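Local coordinates for protein transcriptional regulator (Streptococcus pneumoniae, PDB 2GNP) that is probably a transcriptional regulator that senses a sugar or sugar phosphate through its sugar-binding domain, although its function has not been established, at residues T7-F10 / K11-Y15; Y140-N143 / L144-W148. All coordinates share one frame; numbering follows the deposited sequence.

Contact 1. Residues T7-F10 / K11-Y15; sequences TNMF and KLENY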
loop_
_atom_site.group_PDB
_atom_site.type_symbol
_atom_site.label_atom_id
_atom_site.label_comp_id
_atom_site.label_asym_id
_atom_site.label_seq_id
_atom_site.Cartn_x
_atom_site.Cartn_y
_atom_site.Cartn_z
ATOM N N THR A 7 -26.771 0.142 9.489
ATOM C CA THR A 7 -27.220 -0.938 8.618
ATOM C C THR A 7 -26.906 -0.673 7.145
ATOM O O THR A 7 -26.324 -1.534 6.465
ATOM C CB THR A 7 -28.713 -1.142 8.768
ATOM O OG1 THR A 7 -28.952 -1.650 10.078
ATOM C CG2 THR A 7 -29.258 -2.128 7.744
ATOM N N ASN A 8 -27.361 0.478 6.641
ATOM C CA ASN A 8 -27.063 0.895 5.280
ATOM C C ASN A 8 -25.555 0.896 4.974
ATOM O O ASN A 8 -25.169 0.545 3.857
ATOM C CB ASN A 8 -27.634 2.288 5.016
ATOM C CG ASN A 8 -29.118 2.257 4.670
ATOM O OD1 ASN A 8 -29.675 1.204 4.343
ATOM N ND2 ASN A 8 -29.759 3.429 4.709
HETATM N N MSE A 9 -24.724 1.333 5.925
HETATM C CA MSE A 9 -23.262 1.245 5.770
HETATM C C MSE A 9 -22.837 -0.205 5.534
HETATM O O MSE A 9 -22.056 -0.472 4.625
HETATM C CB MSE A 9 -22.495 1.799 6.978
HETATM C CG MSE A 9 -21.034 2.084 6.659
HETATM SE SE MSE A 9 -20.708 3.246 5.099
HETATM C CE MSE A 9 -22.018 4.445 5.515
ATOM N N PHE A 10 -23.384 -1.129 6.331
ATOM C CA PHE A 10 -23.054 -2.559 6.229
ATOM C C PHE A 10 -23.471 -3.083 4.838
ATOM O O PHE A 10 -22.680 -3.776 4.150
ATOM C CB PHE A 10 -23.746 -3.313 7.385
ATOM C CG PHE A 10 -23.460 -4.790 7.438
ATOM C CD1 PHE A 10 -24.508 -5.708 7.326
ATOM C CD2 PHE A 10 -22.161 -5.264 7.661
ATOM C CE1 PHE A 10 -24.267 -7.108 7.411
ATOM C CE2 PHE A 10 -21.900 -6.656 7.747
ATOM C CZ PHE A 10 -22.954 -7.570 7.612
ATOM N N LYS A 11 -24.684 -2.724 4.403
ATOM C CA LYS A 11 -25.187 -3.056 3.065
ATOM C C LYS A 11 -24.204 -2.570 1.982
ATOM O O LYS A 11 -23.851 -3.352 1.074
ATOM C CB LYS A 11 -26.607 -2.495 2.842
ATOM C CG LYS A 11 -27.127 -2.488 1.353
ATOM C CD LYS A 11 -28.697 -2.613 1.171
ATOM C CE LYS A 11 -29.513 -1.432 1.717
ATOM N NZ LYS A 11 -30.937 -1.527 1.196
ATOM N N LEU A 12 -23.746 -1.317 2.102
ATOM C CA LEU A 12 -22.842 -0.745 1.106
ATOM C C LEU A 12 -21.525 -1.523 1.116
ATOM O O LEU A 12 -21.015 -1.854 0.048
ATOM C CB LEU A 12 -22.562 0.746 1.347
ATOM C CG LEU A 12 -21.575 1.488 0.435
ATOM C CD1 LEU A 12 -22.018 1.462 -1.072
ATOM C CD2 LEU A 12 -21.372 2.958 0.985
ATOM N N GLU A 13 -20.988 -1.787 2.311
ATOM C CA GLU A 13 -19.760 -2.598 2.450
ATOM C C GLU A 13 -19.917 -3.940 1.714
ATOM O O GLU A 13 -19.036 -4.351 0.918
ATOM C CB GLU A 13 -19.389 -2.810 3.926
ATOM C CG GLU A 13 -18.969 -1.481 4.630
ATOM C CD GLU A 13 -18.470 -1.704 6.077
ATOM O OE1 GLU A 13 -18.786 -2.767 6.641
ATOM O OE2 GLU A 13 -17.767 -0.813 6.634
ATOM N N ASN A 14 -21.036 -4.633 1.948
ATOM C CA ASN A 14 -21.238 -5.981 1.375
ATOM C C ASN A 14 -21.402 -5.909 -0.130
ATOM O O ASN A 14 -20.906 -6.778 -0.860
ATOM C CB ASN A 14 -22.463 -6.673 2.002
ATOM C CG ASN A 14 -22.208 -7.085 3.448
ATOM O OD1 ASN A 14 -21.058 -7.313 3.842
ATOM N ND2 ASN A 14 -23.269 -7.145 4.263
ATOM N N TYR A 15 -22.094 -4.875 -0.577
ATOM C CA TYR A 15 -22.251 -4.574 -1.988
ATOM C C TYR A 15 -20.902 -4.434 -2.712
ATOM O O TYR A 15 -20.666 -5.070 -3.773
ATOM C CB TYR A 15 -23.105 -3.318 -2.178
ATOM C CG TYR A 15 -23.234 -2.865 -3.591
ATOM C CD1 TYR A 15 -22.392 -1.845 -4.103
ATOM C CD2 TYR A 15 -24.229 -3.400 -4.429
ATOM C CE1 TYR A 15 -22.515 -1.390 -5.404
ATOM C CE2 TYR A 15 -24.373 -2.934 -5.725
ATOM C CZ TYR A 15 -23.510 -1.941 -6.215
ATOM O OH TYR A 15 -23.627 -1.470 -7.499
#

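Contact 2. Residues Y140-N143 / L144-W148; sequences YFEN and LKNSW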
loop_
_atom_site.group_PDB
_atom_site.type_symbol
_atom_site.label_atom_id
_atom_site.label_comp_id
_atom_site.label_asym_id
_atom_site.label_seq_id
_atom_site.Cartn_x
_atom_site.Cartn_y
_atom_site.Cartn_z
ATOM N N TYR A 140 23.092 -11.954 -0.671
ATOM C CA TYR A 140 22.780 -11.074 0.508
ATOM C C TYR A 140 21.260 -10.774 0.562
ATOM O O TYR A 140 20.631 -10.766 1.655
ATOM C CB TYR A 140 23.681 -9.834 0.598
ATOM C CG TYR A 140 23.418 -8.748 -0.454
ATOM C CD1 TYR A 140 24.275 -8.569 -1.542
ATOM C CD2 TYR A 140 22.314 -7.872 -0.332
ATOM C CE1 TYR A 140 24.022 -7.577 -2.515
ATOM C CE2 TYR A 140 22.065 -6.870 -1.302
ATOM C CZ TYR A 140 22.925 -6.738 -2.379
ATOM O OH TYR A 140 22.675 -5.743 -3.302
ATOM N N PHE A 141 20.664 -10.635 -0.611
ATOM C CA PHE A 141 19.254 -10.262 -0.691
ATOM C C PHE A 141 18.261 -11.462 -0.565
ATOM O O PHE A 141 17.015 -11.281 -0.447
ATOM C CB PHE A 141 19.060 -9.487 -1.999
ATOM C CG PHE A 141 17.795 -8.624 -2.013
ATOM C CD1 PHE A 141 16.615 -9.131 -2.587
ATOM C CD2 PHE A 141 17.808 -7.312 -1.494
ATOM C CE1 PHE A 141 15.463 -8.374 -2.610
ATOM C CE2 PHE A 141 16.623 -6.534 -1.516
ATOM C CZ PHE A 141 15.475 -7.063 -2.078
ATOM N N GLU A 142 18.788 -12.688 -0.624
ATOM C CA GLU A 142 17.937 -13.869 -0.744
ATOM C C GLU A 142 16.884 -14.002 0.365
ATOM O O GLU A 142 15.753 -14.424 0.096
ATOM C CB GLU A 142 18.801 -15.140 -0.767
ATOM C CG GLU A 142 17.987 -16.333 -0.887
ATOM C CD GLU A 142 18.843 -17.494 -1.368
ATOM O OE1 GLU A 142 19.526 -18.116 -0.506
ATOM O OE2 GLU A 142 18.826 -17.744 -2.598
ATOM N N ASN A 143 17.292 -13.759 1.612
ATOM C CA ASN A 143 16.365 -13.870 2.756
ATOM C C ASN A 143 15.114 -12.992 2.481
ATOM O O ASN A 143 13.966 -13.423 2.687
ATOM C CB ASN A 143 17.029 -13.422 4.089
ATOM C CG ASN A 143 18.155 -14.348 4.587
ATOM O OD1 ASN A 143 19.161 -13.883 5.202
ATOM N ND2 ASN A 143 17.980 -15.663 4.383
ATOM N N LEU A 144 15.360 -11.772 2.030
ATOM C CA LEU A 144 14.265 -10.786 1.876
ATOM C C LEU A 144 13.410 -11.239 0.670
ATOM O O LEU A 144 12.195 -11.352 0.748
ATOM C CB LEU A 144 14.847 -9.386 1.688
ATOM C CG LEU A 144 13.873 -8.243 1.997
ATOM C CD1 LEU A 144 14.099 -7.041 1.199
ATOM C CD2 LEU A 144 12.401 -8.563 2.323
ATOM N N LYS A 145 14.085 -11.592 -0.442
ATOM C CA LYS A 145 13.367 -12.118 -1.621
ATOM C C LYS A 145 12.453 -13.266 -1.310
ATOM O O LYS A 145 11.330 -13.301 -1.786
ATOM C CB LYS A 145 14.406 -12.587 -2.667
ATOM C CG LYS A 145 13.782 -13.213 -3.960
ATOM C CD LYS A 145 14.829 -13.353 -5.095
ATOM C CE LYS A 145 14.170 -13.888 -6.378
ATOM N NZ LYS A 145 15.101 -13.686 -7.550
ATOM N N ASN A 146 12.946 -14.220 -0.507
ATOM C CA ASN A 146 12.180 -15.404 -0.108
ATOM C C ASN A 146 11.029 -15.022 0.810
ATOM O O ASN A 146 9.946 -15.540 0.684
ATOM C CB ASN A 146 13.071 -16.436 0.559
ATOM C CG ASN A 146 13.978 -17.158 -0.462
ATOM O OD1 ASN A 146 13.691 -17.132 -1.662
ATOM N ND2 ASN A 146 15.015 -17.840 0.025
ATOM N N SER A 147 11.304 -14.104 1.720
ATOM C CA SER A 147 10.296 -13.641 2.633
ATOM C C SER A 147 9.119 -12.961 1.920
ATOM O O SER A 147 7.970 -13.116 2.324
ATOM C CB SER A 147 10.916 -12.771 3.757
ATOM O OG SER A 147 11.728 -13.550 4.669
ATOM N N TRP A 148 9.380 -12.229 0.827
ATOM C CA TRP A 148 8.269 -11.704 0.022
ATOM C C TRP A 148 7.309 -12.751 -0.525
ATOM O O TRP A 148 6.177 -12.405 -0.890
ATOM C CB TRP A 148 8.821 -10.885 -1.143
ATOM C CG TRP A 148 9.403 -9.543 -0.816
ATOM C CD1 TRP A 148 9.129 -8.730 0.302
ATOM C CD2 TRP A 148 10.252 -8.781 -1.662
ATOM N NE1 TRP A 148 9.807 -7.563 0.208
ATOM C CE2 TRP A 148 10.522 -7.559 -0.987
ATOM C CE3 TRP A 148 10.866 -9.028 -2.928
ATOM C CZ2 TRP A 148 11.350 -6.580 -1.516
ATOM C CZ3 TRP A 148 11.711 -8.027 -3.456
ATOM C CH2 TRP A 148 11.940 -6.827 -2.759
HETATM O O HOH W 1 18.001 -10.326 2.636
HETATM O O HOH W 2 15.934 -17.097 2.983
#

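Contact 1. Residues T7-F10 / K11-Y15
Phe10 and Asn14, one helical turn apart, pair a ring with a side-chain amide. Phe10 CB lies next to the following peptide merely because the two are neighbours in sequence. From there CG is anti to the backbone N (chi1 -178°), which sets the ring beside its own carbonyl carbon, where Asn14 of the next turn can reach it. ND2 of Asn14 approaches CG and CD1 from one face, and CD2 at 4.0 Å. Farther out the approach tightens: ND2 is 3.8 Å from Phe10 CE2, which also nears Asn14 OD1, and 3.3 Å from CE1, with CZ nearly as close. The nitrogen stands above the plane, offset toward the rim, while the amide plane is turned 75° from the ring. An asparagine suits this place because it is short enough to fold back over the preceding turn and place its amide nitrogen over the aromatic face, consistent with a weak polar-aromatic contact; its OD1 makes a weak hydrogen bond with Lys17 NZ.

Beneath the side chains runs the regular i to i+4 ladder: Lys11 N to Thr7 O, Leu12 N to Asn8 O, Glu13 N to Met9 O and Asn14 N to Phe10 O, each 2.9 Å. Met9, present as selenomethionine, lies alongside Leu12, its SE 4.2 Å from Leu12 CD2; apolar side chains suit this side, where both touch Ile27 and Lys253. Glu13 keeps CG 3.2 Å from Met9 O and sends OE2 to the backbone N of Ile27. The exposed Asn8 and Lys11 side chains lie side by side, OD1 of Asn8 3.7 Å from CE of Lys11. This is i to i+4 packing on a surface alpha-helix, the N-terminal helix 5-20, whose Met9 and Leu12 side meets strand 24-28 and helix 253-264.

Contact 2. Residues Y140-N143 / L144-W148
Phe141 meets both Leu144 and Trp148. Its CG lies anti to the backbone N (chi1 -160°), sending the ring along the coming helix. Leu144 CB sits over one ring face, and its CD1 touches Phe141 CZ at 3.6 Å. The ring edge points to the face of Trp148 in an offset edge-to-face pair, with planes at 69° and centroids of the Phe141 ring and Trp148 six-membered ring 5.5 Å apart. Large apolar residues suit this buried side. Phe141 O takes a nearly straight bond from Lys145 N and a weak one from Leu144 N, whose N-H also reaches a water held by Tyr140 O.

Next, Glu142 lays CG 3.5 Å from Asn146 ND2, and its carbonyl accepts from Asn146 N. Asn143 O is gripped twice from opposite faces of its plane, by Ser147 N and by Ser147 OG at 3.0 Å; a small hydroxyl suits this buried place, and Lys60 NZ binds it too. On the exposed side, a water joins the amides of Asn143 and Asn146.

Helix 142-147 thus packs Leu144 and Ser147 on strand 85-88, where Trp148 NE1 bonds Pro88 O, while Phe141 rests on helix 129-136.

How the contacts relate
Contact 1 and contact 2 come in series along the chain and lie on opposite sides of its centre, their centres 40 Å apart and their nearest atoms about 27 Å apart, so neither touches the other. Contact 1 belongs to the N-terminal helix 5-20, contact 2 to the short helix 142-147. What they share is the mixed sheet, whose main row of strands runs 24-28, 248-252, 223-227, 153-160, 60-63, 85-88, 116-117. Residues 7-15 pack beside 24-28 at one edge, and residues 140-148 meet 85-88, next to the other edge. Within the putative sugar-binding range, of the Rossmann-like clan, the two contacts thus mark helices packed near the sheet's two ends.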